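Local structure of probable glutathione S-transferase 5 (Caenorhabditis elegans, 1ZL9) at residues 20-25 with 75-80; 80-85 with 151-156; 88-93 with 155-160. The protein conjugates reduced glutathione to a wide range of exogenous and endogenous hydrophobic electrophiles, as a sigma-class glutathione S-transferase. All coordinates share one frame; numbering follows the deposited sequence.

Contacts 1 and 3 are apolar, contact 2 largely polar, and the difference follows their place in the fold. Contact 1 joins two elements of the thioredoxin-like N-terminal domain and is only partly buried. Contact 3 lies deeper, between helices 84-112 and 157-171 of the helical domain, and all its touching residues are buried. Contact 2 follows contact 1 along the chain and lies next to contact 3, about 7 Å away between centres; both use helix 84-112, but the lysine end of contact 2 is at the surface. Asn80 belongs to contacts 1 and 2, Leu155 and Thr156 to contacts 2 and 3. A hydrogen bond from Trp157 NE1 to Asn80 OD1 ties the linker to helix 157-171.

Contact 1 (20-25 with 75-80); sequences QIFAYA and REFKLN
Phe77 and Leu79, just past the end of helix 66-76, pack on one side of helix 16-25 in the thioredoxin-like domain of the transferase. No hydrogen bond crosses between the two segments; the contact is apolar throughout.

The aromatic part centres on Phe77, the first residue to leave helical geometry. Ala25 supplies a CH-pi contact: its CB lies over one face of the Phe77 ring, 3.7 Å from the ring centroid and 18° off the normal, shifted toward the rim on the CG and CD2 side. Phe22 reaches the same ring obliquely, with its CD1 4.1 Å from Phe77 CE1. The Phe22 ring is also stacked on Tyr29 and meets Tyr4, which ties this part of the contact to the rest of the domain.

The aliphatic part starts at Ile21. Its CG2, anti to the backbone N, comes within 3.7 Å of Phe77 CD1 and 4.2 Å of Leu79 CD1, bridging Phe77 and Leu79. Ile21 also touches Leu73 of helix 66-76 and Trp157 of helix 157-171, so the group is continuous with the domain interface.

Tyr24 has CG anti to its backbone N (chi1 -172°), which puts CG on the side of Leu79. Both Leu79 methyls approach the ring obliquely: CD1 lies 3.7 Å from Tyr24 CD1, and CD2 lies 3.6 Å from Tyr24 CE1.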
loop_
_atom_site.group_PDB
_atom_site.type_symbol
_atom_site.label_atom_id
_atom_site.label_comp_id
_atom_site.label_asym_id
_atom_site.label_seq_id
_atom_site.Cartn_x
_atom_site.Cartn_y
_atom_site.Cartn_z
ATOM N N GLN A 20 11.151 11.509 9.724
ATOM C CA GLN A 20 10.358 12.569 10.367
ATOM C C GLN A 20 9.548 12.043 11.552
ATOM O O GLN A 20 9.361 12.734 12.533
ATOM C CB GLN A 20 9.488 13.291 9.363
ATOM C CG GLN A 20 10.357 14.158 8.392
ATOM C CD GLN A 20 9.569 15.131 7.534
ATOM O OE1 GLN A 20 8.431 15.442 7.840
ATOM N NE2 GLN A 20 10.220 15.679 6.509
ATOM N N ILE A 21 9.093 10.801 11.454
ATOM C CA ILE A 21 8.460 10.149 12.589
ATOM C C ILE A 21 9.442 10.042 13.729
ATOM O O ILE A 21 9.139 10.394 14.876
ATOM C CB ILE A 21 7.925 8.748 12.197
ATOM C CG1 ILE A 21 6.732 8.885 11.271
ATOM C CG2 ILE A 21 7.661 7.886 13.403
ATOM C CD1 ILE A 21 6.304 7.568 10.555
ATOM N N PHE A 22 10.634 9.567 13.438
ATOM C CA PHE A 22 11.659 9.534 14.466
ATOM C C PHE A 22 11.987 10.919 15.038
ATOM O O PHE A 22 12.163 11.054 16.278
ATOM C CB PHE A 22 12.972 8.957 13.964
ATOM C CG PHE A 22 12.978 7.470 13.744
ATOM C CD1 PHE A 22 12.583 6.563 14.734
ATOM C CD2 PHE A 22 13.443 6.974 12.541
ATOM C CE1 PHE A 22 12.633 5.213 14.518
ATOM C CE2 PHE A 22 13.541 5.596 12.328
ATOM C CZ PHE A 22 13.133 4.711 13.289
ATOM N N ALA A 23 12.100 11.943 14.176
ATOM C CA ALA A 23 12.350 13.289 14.624
ATOM C C ALA A 23 11.217 13.758 15.518
ATOM O O ALA A 23 11.482 14.333 16.566
ATOM C CB ALA A 23 12.559 14.277 13.448
ATOM N N TYR A 24 9.961 13.587 15.099
ATOM C CA TYR A 24 8.823 13.976 15.942
ATOM C C TYR A 24 8.869 13.366 17.329
ATOM O O TYR A 24 8.670 14.048 18.355
ATOM C CB TYR A 24 7.485 13.588 15.322
ATOM C CG TYR A 24 6.317 14.155 16.079
ATOM C CD1 TYR A 24 5.581 13.353 16.931
ATOM C CD2 TYR A 24 5.967 15.460 15.946
ATOM C CE1 TYR A 24 4.539 13.854 17.637
ATOM C CE2 TYR A 24 4.932 15.999 16.680
ATOM C CZ TYR A 24 4.214 15.166 17.538
ATOM O OH TYR A 24 3.161 15.664 18.282
ATOM N N ALA A 25 9.183 12.083 17.369
ATOM C CA ALA A 25 9.193 11.345 18.609
ATOM C C ALA A 25 10.409 11.579 19.413
ATOM O O ALA A 25 10.495 11.119 20.526
ATOM C CB ALA A 25 9.039 9.760 18.312
ATOM N N ARG A 75 2.654 3.608 14.602
ATOM C CA ARG A 75 1.890 2.946 15.647
ATOM C C ARG A 75 2.647 2.882 16.976
ATOM O O ARG A 75 2.025 3.039 18.014
ATOM C CB ARG A 75 1.473 1.568 15.246
ATOM C CG ARG A 75 0.357 1.600 14.208
ATOM C CD ARG A 75 -0.016 0.208 13.647
ATOM N NE ARG A 75 -0.437 -0.708 14.680
ATOM C CZ ARG A 75 -0.844 -1.962 14.482
ATOM N NH1 ARG A 75 -0.878 -2.491 13.246
ATOM N NH2 ARG A 75 -1.239 -2.680 15.546
ATOM N N GLU A 76 3.971 2.705 16.925
ATOM C CA GLU A 76 4.785 2.637 18.165
ATOM C C GLU A 76 4.756 4.037 18.831
ATOM O O GLU A 76 4.816 4.158 20.063
ATOM C CB GLU A 76 6.236 2.295 17.874
ATOM C CG GLU A 76 6.516 0.890 17.415
ATOM C CD GLU A 76 6.029 -0.137 18.437
ATOM O OE1 GLU A 76 5.357 -1.137 18.000
ATOM O OE2 GLU A 76 6.252 0.109 19.672
ATOM N N PHE A 77 4.700 5.095 18.034
ATOM C CA PHE A 77 4.720 6.460 18.559
ATOM C C PHE A 77 3.352 7.159 18.598
ATOM O O PHE A 77 3.308 8.370 18.790
ATOM C CB PHE A 77 5.753 7.306 17.808
ATOM C CG PHE A 77 7.152 6.707 17.864
ATOM C CD1 PHE A 77 7.807 6.317 16.735
ATOM C CD2 PHE A 77 7.781 6.497 19.109
ATOM C CE1 PHE A 77 9.085 5.732 16.781
ATOM C CE2 PHE A 77 9.057 5.908 19.174
ATOM C CZ PHE A 77 9.693 5.507 18.014
ATOM N N LYS A 78 2.258 6.414 18.403
ATOM C CA LYS A 78 0.904 7.014 18.374
ATOM C C LYS A 78 0.677 8.149 17.328
ATOM O O LYS A 78 -0.019 9.175 17.587
ATOM C CB LYS A 78 0.438 7.423 19.797
ATOM C CG LYS A 78 -1.056 7.373 20.069
ATOM C CD LYS A 78 -1.593 5.959 20.255
ATOM C CE LYS A 78 -3.059 6.000 20.745
ATOM N NZ LYS A 78 -3.287 6.903 21.995
ATOM N N LEU A 79 1.217 7.937 16.122
ATOM C CA LEU A 79 1.090 8.843 15.000
ATOM C C LEU A 79 0.367 8.194 13.837
ATOM O O LEU A 79 0.384 8.716 12.698
ATOM C CB LEU A 79 2.490 9.306 14.522
ATOM C CG LEU A 79 3.278 10.178 15.464
ATOM C CD1 LEU A 79 4.676 10.482 14.858
ATOM C CD2 LEU A 79 2.518 11.492 15.726
ATOM N N ASN A 80 -0.333 7.088 14.101
ATOM C CA ASN A 80 -1.074 6.393 13.048
ATOM C C ASN A 80 -2.590 6.623 13.084
ATOM O O ASN A 80 -3.281 6.062 12.289
ATOM C CB ASN A 80 -0.792 4.855 13.082
ATOM C CG ASN A 80 -1.219 4.135 11.770
ATOM O OD1 ASN A 80 -0.864 4.584 10.708
ATOM N ND2 ASN A 80 -1.908 2.961 11.873
#

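Contact 2 (80-85 with 151-156); sequences NGKTAW and VGDSLT
Lys82 and Ser154 form the one direct hydrogen bond of this contact, from Lys82 NZ to Ser154 OG at 3.1 Å. The contact pairs the linker between the thioredoxin-like and helical domains with the loop before helix 157-171, and the touching parts run nearly antiparallel, their directions 155° apart.

The lysine leaves the backbone with CG anti to the carbonyl carbon and then bends at each of the next three torsions. This curled chain passes close by the serine hydroxyl, with Lys82 CD 3.3 Å from Ser154 OG, before the amine itself turns to it. The Asp153 side chain stands at about a right angle to the lysine and brings CB to 3.4 Å of Lys82 NZ, a plain contact, while its carboxylate stays further off: Asp153 OD1 is 4.6 Å from Lys82 NZ, too far for a salt bridge. A water completes the link, accepting a bond from Asp153 N at 3.0 Å and a weak one from Lys82 NZ.

On the inner side the partners are backbone and methyl. Thr156, at the N-cap of helix 157-171, turns CG2 toward the linker, where it packs 3.7 Å from Gly81 N. At the phi of 122° and psi of 144° found for Gly81, a CB would be jammed against the carbonyl O of Asn80, which calls for glycine. Asn80 points away and spends its amide elsewhere, OD1 on Trp157 NE1 and ND2 on Glu87 OE2.

Chemically, then, the lysine is held by a neutral hydroxyl and, weakly, by a water rather than by an ion pair; the nearby carboxylate could still favour its charge over distance, and the exposed setting would be expected to weaken that effect.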
loop_
_atom_site.group_PDB
_atom_site.type_symbol
_atom_site.label_atom_id
_atom_site.label_comp_id
_atom_site.label_asym_id
_atom_site.label_seq_id
_atom_site.Cartn_x
_atom_site.Cartn_y
_atom_site.Cartn_z
ATOM N N ASN A 80 -0.333 7.088 14.101
ATOM C CA ASN A 80 -1.074 6.393 13.048
ATOM C C ASN A 80 -2.590 6.623 13.084
ATOM O O ASN A 80 -3.281 6.062 12.289
ATOM C CB ASN A 80 -0.792 4.855 13.082
ATOM C CG ASN A 80 -1.219 4.135 11.770
ATOM O OD1 ASN A 80 -0.864 4.584 10.708
ATOM N ND2 ASN A 80 -1.908 2.961 11.873
ATOM N N GLY A 81 -3.089 7.461 13.990
ATOM C CA GLY A 81 -4.495 7.564 14.255
ATOM C C GLY A 81 -4.760 7.258 15.732
ATOM O O GLY A 81 -4.080 6.407 16.341
ATOM N N LYS A 82 -5.730 7.963 16.300
ATOM C CA LYS A 82 -6.064 7.855 17.737
ATOM C C LYS A 82 -7.100 6.761 18.016
ATOM O O LYS A 82 -7.362 6.455 19.178
ATOM C CB LYS A 82 -6.635 9.138 18.279
ATOM C CG LYS A 82 -5.721 10.402 18.140
ATOM C CD LYS A 82 -6.559 11.640 17.680
ATOM C CE LYS A 82 -7.079 12.635 18.768
ATOM N NZ LYS A 82 -7.006 14.106 18.333
ATOM N N THR A 83 -7.718 6.223 16.985
ATOM C CA THR A 83 -8.725 5.151 17.124
ATOM C C THR A 83 -8.500 4.228 15.942
ATOM O O THR A 83 -7.827 4.603 14.986
ATOM C CB THR A 83 -10.177 5.665 17.046
ATOM O OG1 THR A 83 -10.474 6.169 15.742
ATOM C CG2 THR A 83 -10.434 6.854 17.944
ATOM N N ALA A 84 -9.009 3.019 16.035
ATOM C CA ALA A 84 -8.908 2.057 14.935
ATOM C C ALA A 84 -9.468 2.613 13.646
ATOM O O ALA A 84 -8.911 2.348 12.587
ATOM C CB ALA A 84 -9.580 0.735 15.304
ATOM N N TRP A 85 -10.525 3.421 13.708
ATOM C CA TRP A 85 -11.107 3.995 12.509
ATOM C C TRP A 85 -10.176 5.093 11.895
ATOM O O TRP A 85 -10.034 5.187 10.702
ATOM C CB TRP A 85 -12.502 4.569 12.815
ATOM C CG TRP A 85 -13.257 4.949 11.602
ATOM C CD1 TRP A 85 -13.576 6.222 11.220
ATOM C CD2 TRP A 85 -13.773 4.088 10.578
ATOM N NE1 TRP A 85 -14.242 6.184 10.032
ATOM C CE2 TRP A 85 -14.407 4.898 9.634
ATOM C CE3 TRP A 85 -13.814 2.719 10.399
ATOM C CZ2 TRP A 85 -15.017 4.398 8.504
ATOM C CZ3 TRP A 85 -14.454 2.222 9.280
ATOM C CH2 TRP A 85 -15.028 3.054 8.350
ATOM N N VAL A 151 -6.316 13.720 8.983
ATOM C CA VAL A 151 -7.176 12.801 9.702
ATOM C C VAL A 151 -7.291 13.147 11.172
ATOM O O VAL A 151 -6.316 13.104 11.954
ATOM C CB VAL A 151 -6.678 11.360 9.574
ATOM C CG1 VAL A 151 -7.551 10.428 10.360
ATOM C CG2 VAL A 151 -6.694 10.995 8.122
ATOM N N GLY A 152 -8.517 13.410 11.574
ATOM C CA GLY A 152 -8.838 13.762 12.963
ATOM C C GLY A 152 -8.286 15.090 13.446
ATOM O O GLY A 152 -8.093 16.044 12.678
ATOM N N ASP A 153 -8.011 15.173 14.754
ATOM C CA ASP A 153 -7.654 16.473 15.369
ATOM C C ASP A 153 -6.191 16.653 15.722
ATOM O O ASP A 153 -5.853 17.601 16.370
ATOM C CB ASP A 153 -8.438 16.664 16.675
ATOM C CG ASP A 153 -9.851 16.910 16.440
ATOM O OD1 ASP A 153 -10.631 16.712 17.424
ATOM O OD2 ASP A 153 -10.303 17.322 15.311
ATOM N N SER A 154 -5.317 15.750 15.293
ATOM C CA SER A 154 -3.925 15.823 15.628
ATOM C C SER A 154 -3.083 15.114 14.549
ATOM O O SER A 154 -3.599 14.458 13.652
ATOM C CB SER A 154 -3.668 15.203 17.031
ATOM O OG SER A 154 -4.172 13.881 17.043
ATOM N N LEU A 155 -1.794 15.325 14.655
ATOM C CA LEU A 155 -0.824 14.892 13.666
ATOM C C LEU A 155 -0.871 13.409 13.471
ATOM O O LEU A 155 -0.895 12.637 14.434
ATOM C CB LEU A 155 0.569 15.302 14.154
ATOM C CG LEU A 155 1.711 14.940 13.218
ATOM C CD1 LEU A 155 1.653 15.863 12.048
ATOM C CD2 LEU A 155 3.024 15.097 13.951
ATOM N N THR A 156 -0.860 12.985 12.203
ATOM C CA THR A 156 -0.545 11.607 11.858
ATOM C C THR A 156 0.576 11.615 10.813
ATOM O O THR A 156 0.914 12.655 10.226
ATOM C CB THR A 156 -1.733 10.842 11.309
ATOM O OG1 THR A 156 -2.244 11.459 10.129
ATOM C CG2 THR A 156 -2.857 10.787 12.283
HETATM O O HOH W 1 -9.023 12.922 16.445
#

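Contact 3 (88-93 with 155-160); sequences AQVNSL and LTWIDL
Val90 meets three consecutive residues, Thr156, Trp157 and Ile158, and this is the tight part of the contact. Its two methyls divide the work. CG1, anti to the backbone N (chi1 174°), reaches the indole obliquely, 3.7 Å from Trp157 NE1, a nitrogen already hydrogen-bonded to Asn80 OD1, and makes an off-centre CH-pi contact with the five-membered ring, 4.1 Å from its centroid. The same methyl lies 3.9 Å from Ile158 CG2, where the two side chains run alongside each other, pointing opposite ways. Val90 CG2 turns to the threonine instead and packs 3.7 Å from Thr156 OG1.

The looser part lies a turn further along. Leu93 meets Ile158 at about a right angle through a single close pair, Leu93 CD1 to Ile158 CG1 at 4.0 Å. Even here there is no solvent side: all five touching residues are buried, and Leu93 also packs on helix 119-145.

Asp159 ties the start of helix 157-171 both to Thr156 and to the loop before it. Its OD2 holds the N-H of the N-cap residue, Thr156 N, at 2.9 Å and nearly straight (171°), while OD1 takes a bond from Leu150 N.

The Trp157 side chain is about 7 Å from that of Ser66, a probable glutathione-binding residue. The first turn of helix 157-171 lies between helix 84-112 and the N-terminal domain, with Trp157 packing on helices 16-25 and 66-76.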
loop_
_atom_site.group_PDB
_atom_site.type_symbol
_atom_site.label_atom_id
_atom_site.label_comp_id
_atom_site.label_asym_id
_atom_site.label_seq_id
_atom_site.Cartn_x
_atom_site.Cartn_y
_atom_site.Cartn_z
ATOM N N ALA A 88 -7.343 3.357 10.022
ATOM C CA ALA A 88 -7.830 2.889 8.717
ATOM C C ALA A 88 -7.905 4.025 7.723
ATOM O O ALA A 88 -7.561 3.850 6.559
ATOM C CB ALA A 88 -9.205 2.218 8.837
ATOM N N GLN A 89 -8.432 5.162 8.160
ATOM C CA GLN A 89 -8.528 6.325 7.273
ATOM C C GLN A 89 -7.131 6.863 6.853
ATOM O O GLN A 89 -6.889 7.219 5.689
ATOM C CB GLN A 89 -9.328 7.420 7.950
ATOM C CG GLN A 89 -10.836 7.186 8.043
ATOM C CD GLN A 89 -11.560 6.866 6.733
ATOM O OE1 GLN A 89 -11.094 7.191 5.619
ATOM N NE2 GLN A 89 -12.714 6.195 6.864
ATOM N N VAL A 90 -6.218 6.969 7.812
ATOM C CA VAL A 90 -4.836 7.250 7.475
ATOM C C VAL A 90 -4.340 6.245 6.403
ATOM O O VAL A 90 -3.728 6.645 5.453
ATOM C CB VAL A 90 -3.877 7.229 8.721
ATOM C CG1 VAL A 90 -2.437 7.383 8.283
ATOM C CG2 VAL A 90 -4.143 8.305 9.634
ATOM N N ASN A 91 -4.600 4.947 6.591
ATOM C CA ASN A 91 -4.237 3.917 5.665
ATOM C C ASN A 91 -4.886 4.165 4.283
ATOM O O ASN A 91 -4.246 4.011 3.258
ATOM C CB ASN A 91 -4.625 2.561 6.232
ATOM C CG ASN A 91 -4.001 1.373 5.498
ATOM O OD1 ASN A 91 -3.382 1.485 4.443
ATOM N ND2 ASN A 91 -4.083 0.234 6.142
ATOM N N SER A 92 -6.166 4.557 4.268
ATOM C CA SER A 92 -6.887 4.740 3.034
ATOM C C SER A 92 -6.219 5.908 2.238
ATOM O O SER A 92 -5.942 5.816 1.075
ATOM C CB SER A 92 -8.352 5.043 3.394
ATOM O OG SER A 92 -9.129 5.218 2.229
ATOM N N LEU A 93 -5.955 7.010 2.902
ATOM C CA LEU A 93 -5.359 8.171 2.198
ATOM C C LEU A 93 -3.950 7.890 1.738
ATOM O O LEU A 93 -3.512 8.383 0.694
ATOM C CB LEU A 93 -5.303 9.351 3.141
ATOM C CG LEU A 93 -5.595 10.768 2.643
ATOM C CD1 LEU A 93 -4.967 11.886 3.507
ATOM C CD2 LEU A 93 -5.641 11.051 1.177
ATOM N N LEU A 155 -1.794 15.325 14.655
ATOM C CA LEU A 155 -0.824 14.892 13.666
ATOM C C LEU A 155 -0.871 13.409 13.471
ATOM O O LEU A 155 -0.895 12.637 14.434
ATOM C CB LEU A 155 0.569 15.302 14.154
ATOM C CG LEU A 155 1.711 14.940 13.218
ATOM C CD1 LEU A 155 1.653 15.863 12.048
ATOM C CD2 LEU A 155 3.024 15.097 13.951
ATOM N N THR A 156 -0.860 12.985 12.203
ATOM C CA THR A 156 -0.545 11.607 11.858
ATOM C C THR A 156 0.576 11.615 10.813
ATOM O O THR A 156 0.914 12.655 10.226
ATOM C CB THR A 156 -1.733 10.842 11.309
ATOM O OG1 THR A 156 -2.244 11.459 10.129
ATOM C CG2 THR A 156 -2.857 10.787 12.283
ATOM N N TRP A 157 1.150 10.446 10.567
ATOM C CA TRP A 157 2.277 10.358 9.612
ATOM C C TRP A 157 1.899 10.751 8.180
ATOM O O TRP A 157 2.760 11.183 7.410
ATOM C CB TRP A 157 2.913 8.976 9.685
ATOM C CG TRP A 157 2.167 7.825 9.131
ATOM C CD1 TRP A 157 1.380 6.972 9.785
ATOM C CD2 TRP A 157 2.241 7.337 7.770
ATOM N NE1 TRP A 157 0.892 6.005 8.925
ATOM C CE2 TRP A 157 1.416 6.206 7.679
ATOM C CE3 TRP A 157 2.915 7.764 6.629
ATOM C CZ2 TRP A 157 1.322 5.424 6.519
ATOM C CZ3 TRP A 157 2.773 7.051 5.482
ATOM C CH2 TRP A 157 2.004 5.860 5.430
ATOM N N ILE A 158 0.624 10.640 7.807
ATOM C CA ILE A 158 0.253 11.032 6.459
ATOM C C ILE A 158 0.336 12.545 6.341
ATOM O O ILE A 158 0.647 13.035 5.271
ATOM C CB ILE A 158 -1.111 10.399 6.003
ATOM C CG1 ILE A 158 -1.312 10.572 4.479
ATOM C CG2 ILE A 158 -2.327 10.997 6.771
ATOM C CD1 ILE A 158 -0.316 9.879 3.580
ATOM N N ASP A 159 0.115 13.286 7.438
ATOM C CA ASP A 159 0.384 14.736 7.439
ATOM C C ASP A 159 1.864 15.015 7.093
ATOM O O ASP A 159 2.181 15.925 6.346
ATOM C CB ASP A 159 0.116 15.334 8.782
ATOM C CG ASP A 159 -1.351 15.394 9.135
ATOM O OD1 ASP A 159 -2.193 15.944 8.347
ATOM O OD2 ASP A 159 -1.702 14.980 10.256
ATOM N N LEU A 160 2.764 14.253 7.719
ATOM C CA LEU A 160 4.185 14.442 7.482
ATOM C C LEU A 160 4.523 14.189 6.025
ATOM O O LEU A 160 5.283 14.974 5.425
ATOM C CB LEU A 160 5.057 13.520 8.383
ATOM C CG LEU A 160 4.936 13.852 9.867
ATOM C CD1 LEU A 160 5.554 12.779 10.729
ATOM C CD2 LEU A 160 5.565 15.128 10.307
#